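Local coordinates for hypothetical protein PH1570 (Pyrococcus horikoshii, PDB 2HQ4), which is of unknown function but belongs to the PH1570-like domain family and folds as an antiparallel sheet packed with helices, at residues A45-L50 / K153-Y157; L86-T92 / K119-T123; D137-F143 / Y157-W161. The contacts are given in a common frame with arbitrary orientation. Residues are numbered along the deposited sequence.

Contact 1: A45-L50 / K153-Y157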
loop_
_atom_site.group_PDB
_atom_site.type_symbol
_atom_site.label_atom_id
_atom_site.label_comp_id
_atom_site.label_asym_id
_atom_site.label_seq_id
_atom_site.Cartn_x
_atom_site.Cartn_y
_atom_site.Cartn_z
ATOM N N ALA A 45 2.826 2.087 8.608
ATOM C CA ALA A 45 1.874 3.117 9.021
ATOM C C ALA A 45 0.432 2.596 8.997
ATOM O O ALA A 45 -0.367 2.917 9.884
ATOM C CB ALA A 45 2.029 4.353 8.127
ATOM N N MET A 46 0.093 1.798 7.986
ATOM C CA MET A 46 -1.255 1.188 7.921
ATOM C C MET A 46 -1.520 0.273 9.127
ATOM O O MET A 46 -2.635 0.258 9.653
ATOM C CB MET A 46 -1.399 0.360 6.609
ATOM C CG MET A 46 -1.394 1.219 5.278
ATOM S SD MET A 46 -1.231 0.232 3.765
ATOM C CE MET A 46 -2.866 -0.550 3.769
ATOM N N ILE A 47 -0.519 -0.516 9.534
ATOM C CA ILE A 47 -0.626 -1.436 10.687
ATOM C C ILE A 47 -0.829 -0.649 11.981
ATOM O O ILE A 47 -1.726 -0.947 12.781
ATOM C CB ILE A 47 0.646 -2.363 10.782
ATOM C CG1 ILE A 47 0.615 -3.401 9.668
ATOM C CG2 ILE A 47 0.709 -3.083 12.136
ATOM C CD1 ILE A 47 2.051 -4.085 9.312
ATOM N N TYR A 48 0.009 0.370 12.180
ATOM C CA TYR A 48 -0.138 1.289 13.296
ATOM C C TYR A 48 -1.553 1.862 13.383
ATOM O O TYR A 48 -2.196 1.846 14.461
ATOM C CB TYR A 48 0.892 2.403 13.146
ATOM C CG TYR A 48 0.960 3.393 14.295
ATOM C CD1 TYR A 48 1.824 3.185 15.382
ATOM C CD2 TYR A 48 0.196 4.562 14.270
ATOM C CE1 TYR A 48 1.890 4.132 16.450
ATOM C CE2 TYR A 48 0.247 5.489 15.325
ATOM C CZ TYR A 48 1.102 5.262 16.391
ATOM O OH TYR A 48 1.144 6.211 17.391
ATOM N N GLU A 49 -2.034 2.380 12.261
ATOM C CA GLU A 49 -3.356 2.977 12.229
ATOM C C GLU A 49 -4.452 1.940 12.533
ATOM O O GLU A 49 -5.401 2.266 13.244
ATOM C CB GLU A 49 -3.604 3.687 10.891
ATOM C CG GLU A 49 -5.028 4.226 10.752
ATOM C CD GLU A 49 -5.230 5.076 9.520
ATOM O OE1 GLU A 49 -4.227 5.561 8.942
ATOM O OE2 GLU A 49 -6.410 5.289 9.136
ATOM N N LEU A 50 -4.305 0.709 12.033
ATOM C CA LEU A 50 -5.274 -0.353 12.275
ATOM C C LEU A 50 -5.412 -0.739 13.774
ATOM O O LEU A 50 -6.524 -1.023 14.246
ATOM C CB LEU A 50 -4.963 -1.599 11.448
ATOM C CG LEU A 50 -5.327 -1.649 9.953
ATOM C CD1 LEU A 50 -4.896 -3.008 9.364
ATOM C CD2 LEU A 50 -6.886 -1.444 9.755
ATOM N N LYS A 153 -6.599 3.932 2.884
ATOM C CA LYS A 153 -5.614 3.572 3.910
ATOM C C LYS A 153 -4.183 3.765 3.376
ATOM O O LYS A 153 -3.274 4.128 4.144
ATOM C CB LYS A 153 -5.812 2.133 4.320
ATOM C CG LYS A 153 -7.208 1.864 4.997
ATOM C CD LYS A 153 -7.281 0.385 5.419
ATOM C CE LYS A 153 -8.638 -0.007 6.083
ATOM N NZ LYS A 153 -9.359 1.106 6.765
ATOM N N ILE A 154 -3.997 3.463 2.095
ATOM C CA ILE A 154 -2.710 3.657 1.383
ATOM C C ILE A 154 -2.477 5.101 1.041
ATOM O O ILE A 154 -1.385 5.638 1.310
ATOM C CB ILE A 154 -2.611 2.755 0.103
ATOM C CG1 ILE A 154 -2.604 1.273 0.482
ATOM C CG2 ILE A 154 -1.331 3.039 -0.748
ATOM C CD1 ILE A 154 -3.044 0.360 -0.686
ATOM N N LEU A 155 -3.497 5.752 0.478
ATOM C CA LEU A 155 -3.378 7.104 -0.058
ATOM C C LEU A 155 -2.940 8.081 1.027
ATOM O O LEU A 155 -2.255 9.069 0.733
ATOM C CB LEU A 155 -4.701 7.559 -0.671
ATOM C CG LEU A 155 -5.152 6.935 -1.998
ATOM C CD1 LEU A 155 -6.593 7.402 -2.377
ATOM C CD2 LEU A 155 -4.127 7.275 -3.083
ATOM N N LYS A 156 -3.295 7.760 2.275
ATOM C CA LYS A 156 -2.973 8.612 3.439
ATOM C C LYS A 156 -1.444 8.732 3.685
ATOM O O LYS A 156 -0.966 9.742 4.231
ATOM C CB LYS A 156 -3.676 8.055 4.669
ATOM C CG LYS A 156 -3.326 8.723 5.979
ATOM C CD LYS A 156 -4.167 8.168 7.139
ATOM C CE LYS A 156 -5.625 8.010 6.742
ATOM N NZ LYS A 156 -6.416 7.533 7.907
ATOM N N TYR A 157 -0.697 7.719 3.261
ATOM C CA TYR A 157 0.708 7.584 3.664
ATOM C C TYR A 157 1.697 7.552 2.518
ATOM O O TYR A 157 2.925 7.500 2.759
ATOM C CB TYR A 157 0.905 6.334 4.515
ATOM C CG TYR A 157 0.130 6.397 5.800
ATOM C CD1 TYR A 157 0.394 7.391 6.740
ATOM C CD2 TYR A 157 -0.845 5.450 6.087
ATOM C CE1 TYR A 157 -0.321 7.445 7.939
ATOM C CE2 TYR A 157 -1.564 5.498 7.278
ATOM C CZ TYR A 157 -1.297 6.494 8.182
ATOM O OH TYR A 157 -2.006 6.526 9.352
HETATM O O HOH W 1 -3.941 3.628 6.773
HETATM O O HOH W 2 -7.068 1.950 8.855
#

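Contact 2: L86-T92 / K119-T123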
loop_
_atom_site.group_PDB
_atom_site.type_symbol
_atom_site.label_atom_id
_atom_site.label_comp_id
_atom_site.label_asym_id
_atom_site.label_seq_id
_atom_site.Cartn_x
_atom_site.Cartn_y
_atom_site.Cartn_z
ATOM N N LEU A 86 -5.977 16.859 -3.522
ATOM C CA LEU A 86 -5.612 16.333 -4.862
ATOM C C LEU A 86 -6.609 16.038 -6.019
ATOM O O LEU A 86 -7.816 15.858 -5.825
ATOM C CB LEU A 86 -4.507 15.280 -4.721
ATOM C CG LEU A 86 -3.214 16.007 -4.307
ATOM C CD1 LEU A 86 -3.072 16.222 -2.797
ATOM C CD2 LEU A 86 -2.028 15.289 -4.839
ATOM N N LYS A 87 -6.039 15.972 -7.225
ATOM C CA LYS A 87 -6.688 16.513 -8.431
ATOM C C LYS A 87 -6.950 15.554 -9.590
ATOM O O LYS A 87 -6.024 15.206 -10.338
ATOM C CB LYS A 87 -5.877 17.706 -8.945
ATOM C CG LYS A 87 -5.459 18.693 -7.854
ATOM C CD LYS A 87 -4.808 19.929 -8.467
ATOM C CE LYS A 87 -4.446 20.960 -7.403
ATOM N NZ LYS A 87 -4.220 22.308 -8.036
ATOM N N PRO A 88 -8.221 15.141 -9.744
ATOM C CA PRO A 88 -8.658 14.206 -10.782
ATOM C C PRO A 88 -8.492 14.754 -12.197
ATOM O O PRO A 88 -8.653 15.953 -12.419
ATOM C CB PRO A 88 -10.134 13.962 -10.447
ATOM C CG PRO A 88 -10.537 15.101 -9.593
ATOM C CD PRO A 88 -9.326 15.545 -8.854
ATOM N N ILE A 89 -8.124 13.881 -13.130
ATOM C CA ILE A 89 -7.984 14.246 -14.535
ATOM C C ILE A 89 -9.297 13.893 -15.230
ATOM O O ILE A 89 -9.795 12.764 -15.128
ATOM C CB ILE A 89 -6.766 13.547 -15.214
ATOM C CG1 ILE A 89 -5.462 13.873 -14.481
ATOM C CG2 ILE A 89 -6.637 13.956 -16.677
ATOM C CD1 ILE A 89 -5.132 15.358 -14.425
ATOM N N LYS A 90 -9.880 14.878 -15.903
ATOM C CA LYS A 90 -11.180 14.688 -16.544
ATOM C C LYS A 90 -11.030 13.800 -17.768
ATOM O O LYS A 90 -11.877 12.949 -18.018
ATOM C CB LYS A 90 -11.825 16.034 -16.916
ATOM C CG LYS A 90 -12.203 16.935 -15.720
ATOM C CD LYS A 90 -12.998 16.172 -14.646
ATOM C CE LYS A 90 -13.078 16.962 -13.336
ATOM N NZ LYS A 90 -11.731 17.343 -12.792
ATOM N N PHE A 91 -9.940 14.011 -18.508
ATOM C CA PHE A 91 -9.584 13.209 -19.678
ATOM C C PHE A 91 -8.073 13.068 -19.764
ATOM O O PHE A 91 -7.344 14.066 -19.814
ATOM C CB PHE A 91 -10.109 13.862 -20.962
ATOM C CG PHE A 91 -9.589 13.234 -22.232
ATOM C CD1 PHE A 91 -10.177 12.068 -22.742
ATOM C CD2 PHE A 91 -8.526 13.816 -22.933
ATOM C CE1 PHE A 91 -9.708 11.481 -23.933
ATOM C CE2 PHE A 91 -8.045 13.240 -24.125
ATOM C CZ PHE A 91 -8.640 12.070 -24.627
ATOM N N THR A 92 -7.608 11.823 -19.774
ATOM C CA THR A 92 -6.184 11.536 -19.927
ATOM C C THR A 92 -5.936 10.886 -21.290
ATOM O O THR A 92 -6.667 9.972 -21.685
ATOM C CB THR A 92 -5.608 10.684 -18.724
ATOM O OG1 THR A 92 -4.297 10.203 -19.040
ATOM C CG2 THR A 92 -6.498 9.502 -18.388
ATOM N N LYS A 119 -8.932 5.436 -11.885
ATOM C CA LYS A 119 -9.080 6.874 -11.805
ATOM C C LYS A 119 -7.681 7.542 -11.745
ATOM O O LYS A 119 -6.806 7.117 -10.958
ATOM C CB LYS A 119 -9.949 7.222 -10.614
ATOM C CG LYS A 119 -10.444 8.629 -10.637
ATOM C CD LYS A 119 -11.705 8.753 -9.827
ATOM C CE LYS A 119 -11.895 10.199 -9.360
ATOM N NZ LYS A 119 -12.193 11.058 -10.533
ATOM N N ILE A 120 -7.465 8.557 -12.589
ATOM C CA ILE A 120 -6.153 9.168 -12.701
ATOM C C ILE A 120 -6.146 10.539 -12.064
ATOM O O ILE A 120 -7.090 11.332 -12.272
ATOM C CB ILE A 120 -5.664 9.268 -14.196
ATOM C CG1 ILE A 120 -5.857 7.940 -14.957
ATOM C CG2 ILE A 120 -4.216 9.764 -14.260
ATOM C CD1 ILE A 120 -5.120 6.693 -14.356
ATOM N N TYR A 121 -5.102 10.822 -11.280
ATOM C CA TYR A 121 -4.952 12.114 -10.641
ATOM C C TYR A 121 -3.591 12.715 -10.976
ATOM O O TYR A 121 -2.600 11.981 -11.105
ATOM C CB TYR A 121 -5.097 12.027 -9.120
ATOM C CG TYR A 121 -6.369 11.384 -8.592
ATOM C CD1 TYR A 121 -7.439 12.168 -8.116
ATOM C CD2 TYR A 121 -6.484 9.988 -8.525
ATOM C CE1 TYR A 121 -8.599 11.562 -7.590
ATOM C CE2 TYR A 121 -7.629 9.371 -8.033
ATOM C CZ TYR A 121 -8.683 10.159 -7.571
ATOM O OH TYR A 121 -9.776 9.517 -7.059
ATOM N N LYS A 122 -3.529 14.032 -11.116
ATOM C CA LYS A 122 -2.228 14.684 -11.266
ATOM C C LYS A 122 -1.744 15.183 -9.903
ATOM O O LYS A 122 -2.478 15.834 -9.158
ATOM C CB LYS A 122 -2.268 15.817 -12.297
ATOM C CG LYS A 122 -0.864 16.237 -12.810
ATOM C CD LYS A 122 -0.906 17.394 -13.823
ATOM C CE LYS A 122 -1.239 16.926 -15.243
ATOM N NZ LYS A 122 -0.962 17.965 -16.286
ATOM N N THR A 123 -0.512 14.841 -9.564
ATOM C CA THR A 123 0.085 15.305 -8.333
ATOM C C THR A 123 1.354 16.103 -8.650
ATOM O O THR A 123 1.799 16.159 -9.811
ATOM C CB THR A 123 0.419 14.144 -7.382
ATOM O OG1 THR A 123 1.640 13.546 -7.794
ATOM C CG2 THR A 123 -0.694 13.074 -7.361
HETATM O O HOH W 3 -9.444 9.433 -14.522
HETATM O O HOH W 4 -9.884 11.310 -12.429
#

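Contact 3: D137-F143 / Y157-W161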
loop_
_atom_site.group_PDB
_atom_site.type_symbol
_atom_site.label_atom_id
_atom_site.label_comp_id
_atom_site.label_asym_id
_atom_site.label_seq_id
_atom_site.Cartn_x
_atom_site.Cartn_y
_atom_site.Cartn_z
ATOM N N ASP A 137 1.524 4.639 -7.793
ATOM C CA ASP A 137 1.886 5.996 -7.375
ATOM C C ASP A 137 3.101 6.516 -8.151
ATOM O O ASP A 137 3.806 5.745 -8.786
ATOM C CB ASP A 137 2.037 6.111 -5.834
ATOM C CG ASP A 137 3.352 5.516 -5.297
ATOM O OD1 ASP A 137 4.380 5.470 -6.014
ATOM O OD2 ASP A 137 3.355 5.137 -4.114
ATOM N N PRO A 138 3.282 7.842 -8.177
ATOM C CA PRO A 138 4.396 8.389 -8.903
ATOM C C PRO A 138 5.764 8.221 -8.259
ATOM O O PRO A 138 6.733 8.725 -8.807
ATOM C CB PRO A 138 4.015 9.873 -9.056
ATOM C CG PRO A 138 3.173 10.160 -7.903
ATOM C CD PRO A 138 2.424 8.890 -7.596
ATOM N N ARG A 139 5.848 7.471 -7.158
ATOM C CA ARG A 139 7.127 7.079 -6.582
ATOM C C ARG A 139 7.540 5.706 -7.011
ATOM O O ARG A 139 8.552 5.155 -6.533
ATOM C CB ARG A 139 7.051 7.186 -5.057
ATOM C CG ARG A 139 7.094 8.611 -4.648
ATOM C CD ARG A 139 6.921 8.840 -3.137
ATOM N NE ARG A 139 6.995 10.278 -2.906
ATOM C CZ ARG A 139 7.243 10.839 -1.723
ATOM N NH1 ARG A 139 7.456 10.090 -0.677
ATOM N NH2 ARG A 139 7.322 12.146 -1.612
ATOM N N GLY A 140 6.793 5.166 -7.962
ATOM C CA GLY A 140 7.133 3.898 -8.556
ATOM C C GLY A 140 6.734 2.638 -7.816
ATOM O O GLY A 140 7.398 1.595 -7.928
ATOM N N ARG A 141 5.665 2.751 -7.032
ATOM C CA ARG A 141 5.186 1.641 -6.216
ATOM C C ARG A 141 3.786 1.296 -6.682
ATOM O O ARG A 141 2.947 2.202 -6.934
ATOM C CB ARG A 141 5.157 2.067 -4.755
ATOM C CG ARG A 141 6.516 2.603 -4.335
ATOM C CD ARG A 141 6.490 3.112 -2.963
ATOM N NE ARG A 141 5.667 4.309 -2.762
ATOM C CZ ARG A 141 5.739 4.998 -1.647
ATOM N NH1 ARG A 141 6.597 4.583 -0.725
ATOM N NH2 ARG A 141 5.015 6.081 -1.451
ATOM N N LEU A 142 3.557 0.004 -6.823
ATOM C CA LEU A 142 2.264 -0.526 -7.187
ATOM C C LEU A 142 1.744 -1.359 -6.002
ATOM O O LEU A 142 2.382 -2.375 -5.586
ATOM C CB LEU A 142 2.407 -1.383 -8.449
ATOM C CG LEU A 142 1.118 -2.133 -8.814
ATOM C CD1 LEU A 142 0.063 -1.167 -9.483
ATOM C CD2 LEU A 142 1.496 -3.246 -9.720
ATOM N N PHE A 143 0.617 -0.917 -5.449
ATOM C CA PHE A 143 -0.043 -1.625 -4.353
ATOM C C PHE A 143 -1.185 -2.452 -4.928
ATOM O O PHE A 143 -1.869 -1.991 -5.862
ATOM C CB PHE A 143 -0.649 -0.616 -3.398
ATOM C CG PHE A 143 0.355 0.291 -2.752
ATOM C CD1 PHE A 143 0.867 -0.021 -1.465
ATOM C CD2 PHE A 143 0.768 1.468 -3.401
ATOM C CE1 PHE A 143 1.817 0.848 -0.839
ATOM C CE2 PHE A 143 1.706 2.325 -2.816
ATOM C CZ PHE A 143 2.226 2.005 -1.505
ATOM N N TYR A 157 -0.697 7.719 3.261
ATOM C CA TYR A 157 0.708 7.584 3.664
ATOM C C TYR A 157 1.697 7.552 2.518
ATOM O O TYR A 157 2.925 7.500 2.759
ATOM C CB TYR A 157 0.905 6.334 4.515
ATOM C CG TYR A 157 0.130 6.397 5.800
ATOM C CD1 TYR A 157 0.394 7.391 6.740
ATOM C CD2 TYR A 157 -0.845 5.450 6.087
ATOM C CE1 TYR A 157 -0.321 7.445 7.939
ATOM C CE2 TYR A 157 -1.564 5.498 7.278
ATOM C CZ TYR A 157 -1.297 6.494 8.182
ATOM O OH TYR A 157 -2.006 6.526 9.352
ATOM N N ILE A 158 1.206 7.601 1.287
ATOM C CA ILE A 158 2.148 7.398 0.160
ATOM C C ILE A 158 3.025 8.585 -0.120
ATOM O O ILE A 158 3.955 8.486 -0.942
ATOM C CB ILE A 158 1.478 7.002 -1.183
ATOM C CG1 ILE A 158 0.435 8.048 -1.612
ATOM C CG2 ILE A 158 1.006 5.558 -1.152
ATOM C CD1 ILE A 158 -0.143 7.767 -3.029
ATOM N N TRP A 159 2.723 9.712 0.517
ATOM C CA TRP A 159 3.506 10.933 0.264
ATOM C C TRP A 159 4.596 11.120 1.274
ATOM O O TRP A 159 5.474 11.949 1.076
ATOM C CB TRP A 159 2.604 12.160 0.223
ATOM C CG TRP A 159 1.607 12.004 -0.822
ATOM C CD1 TRP A 159 0.259 11.883 -0.653
ATOM C CD2 TRP A 159 1.859 11.879 -2.236
ATOM N NE1 TRP A 159 -0.349 11.714 -1.875
ATOM C CE2 TRP A 159 0.605 11.708 -2.862
ATOM C CE3 TRP A 159 3.020 11.912 -3.031
ATOM C CZ2 TRP A 159 0.472 11.557 -4.254
ATOM C CZ3 TRP A 159 2.893 11.762 -4.424
ATOM C CH2 TRP A 159 1.624 11.602 -5.015
ATOM N N LYS A 160 4.506 10.366 2.366
ATOM C CA LYS A 160 5.391 10.499 3.507
ATOM C C LYS A 160 6.718 9.711 3.429
ATOM O O LYS A 160 7.651 10.021 4.177
ATOM C CB LYS A 160 4.649 10.119 4.799
ATOM C CG LYS A 160 4.065 11.278 5.585
ATOM C CD LYS A 160 4.468 11.144 7.070
ATOM C CE LYS A 160 3.671 12.066 8.010
ATOM N NZ LYS A 160 2.196 11.774 7.970
ATOM N N TRP A 161 6.839 8.713 2.546
ATOM C CA TRP A 161 8.023 7.816 2.611
ATOM C C TRP A 161 8.639 7.231 1.305
ATOM O O TRP A 161 8.441 7.734 0.186
ATOM C CB TRP A 161 7.737 6.692 3.634
ATOM C CG TRP A 161 7.548 7.199 5.055
ATOM C CD1 TRP A 161 8.505 7.776 5.855
ATOM C CD2 TRP A 161 6.346 7.168 5.838
ATOM N NE1 TRP A 161 7.973 8.111 7.076
ATOM C CE2 TRP A 161 6.648 7.751 7.095
ATOM C CE3 TRP A 161 5.042 6.712 5.601
ATOM C CZ2 TRP A 161 5.693 7.885 8.110
ATOM C CZ3 TRP A 161 4.093 6.855 6.605
ATOM C CH2 TRP A 161 4.426 7.429 7.848
#

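Contact 1: A45-L50 / K153-Y157
A piece of helix 40-55 meets the last turn of helix 150-155 and the loop residues that follow. Residues 45-50 are regular helix, with Glu49 N to Ala45 O and Leu50 N to Met46 O bonded at 3.0 and 2.9 Å. In the other segment Tyr157 N bonds Ile154 O at 2.9 Å. The backbones come closest at Met46 and Lys153, with CA atoms 6.4 Å apart, and Ala45 faces Tyr157 at 7.1 Å between CA atoms. The small Ala45 lets the tyrosine ring lie close: Ala45 CB sits 3.5 Å from the centroid of the Tyr157 ring, 7° off its normal, a clear CH-pi contact. Beyond the ring, Tyr157 OH donates a very short hydrogen bond of 2.5 Å to Glu49 OE1. The other carboxylate oxygen, Glu49 OE2, forms a salt bridge of 2.6 Å with Lys156 NZ, so one extended glutamate serves two neighbouring residues. A water also bridges the segments, donating to Lys153 O at 2.8 Å and weakly to Glu49 OE1 at 2.9 Å. On the apolar side the long, flexible Met46 reaches Ile154, Met46 SD to Ile154 CG1 3.7 Å, and Met46 CG lies 4.3 Å from Tyr157 CD2. The contact thus grades from a hydrophobic side to a charged, partly exposed one. Met46 and Ile154 both continue onto Val32 of strand 30-36; Met46 also touches Phe23 of strand 22-25, and Ile154 reaches Phe143 and Phe145 of strand 141-145, so the two helices pack together against the sheet.

Contact 2: L86-T92 / K119-T123
Two backbone hydrogen bonds, each 2.9 Å, hold the segments together: Lys122 N donates to Lys87 O, and Ile89 N to Ile120 O. Between them Pro88 pairs with Tyr121 in an antiparallel non-hydrogen-bonded position, CA atoms 4.3 Å apart, a place where proline's missing amide proton costs no cross-strand bond. A water extends the ladder, donating to Ile120 O at 2.8 Å and Ile89 O at 3.1 Å and accepting from Lys119 NZ at 3.0 Å. Around this polar line, Pro88 CD rests 3.9 Å from Tyr121 CD1, and Ile89 CD1 lies 3.6 Å from Lys122 CB. From the loop regions either side of 87-88, Leu86 CD2 meets Thr123 CG2 at 3.6 Å and Thr92 CG2 meets Ile120 CG1 at 3.8 Å; Thr123 and Ile120 are beta-branched, which suits strand 119-123. The lysines suit the solvent-exposed surface. This is a short, weakly bonded edge strand added to an antiparallel sheet: strand 119-123 pairs on its other side with strand 126-130, and 87-88 is outermost.

Contact 3: D137-F143 / Y157-W161
An Asx turn within a type I beta turn, Asp137 to Gly140, forms the hairpin loop between strands 134-136 and 141-145, and the C-terminal tail packs against it. Asp137 OD1 accepts from Arg139 N at 2.7 Å and Arg141 N at 3.2 Å, while Asp137 OD2 forms a salt bridge with Arg141 NE at 2.8 Å; an aspartate is short enough to serve the turn and the arginine together. Pro138 fits the second position of the turn, and Gly140 adopts positive phi, where a CB would collide with the preceding carbonyl oxygen. Across the contact, Arg139 NH1 makes a weak hydrogen bond of 2.7 Å to Trp161 O, and one face of its guanidinium lies against Trp159 CA. Arg141 NH2 approaches Ile158 O to 2.7 Å, but the angle is too poor for a hydrogen bond. Ile158 supplies the buried hydrophobic part: Ile158 CG2 touches Phe143 CE2 at 3.7 Å and lies 3.8 Å from Asp137 OD2. Further out, the broad indole of Trp159 presents its edge to the rigid proline, Pro138 CG to Trp159 CH2 being 3.6 Å. The tail therefore covers the turn and the first residues of strand 141-145. Around it, Arg139 is held by a salt bridge to Glu125, and Pro138 and Trp159 both touch Thr123 of strand 119-123. Trp161 packs on Lys41 and Ala45 of helix 40-55, while Gly140 and Leu142 bond through their backbones to Asn37 and Tyr35, joining the turn to the end of strand 30-36.

In the fold
From the N terminus, the chain passes through four strands and enters helix 40-55, where contact 1 opens; it closes only at 153-157, about a hundred residues later. Contact 2 is nested wholly within that loop, closing a shorter one around helix 94-107. Contact 3 opens later, after contact 2 has closed, and ends on the same C-terminal stretch as contact 1, sharing Tyr157. Contact 3 touches both of the others, whereas contacts 1 and 2 do not touch, their nearest atoms being about 6 Å apart. The C-terminal segment thereby connects helix 40-55, the turn and strand of 137-143 and the sheet edge region near 119-123.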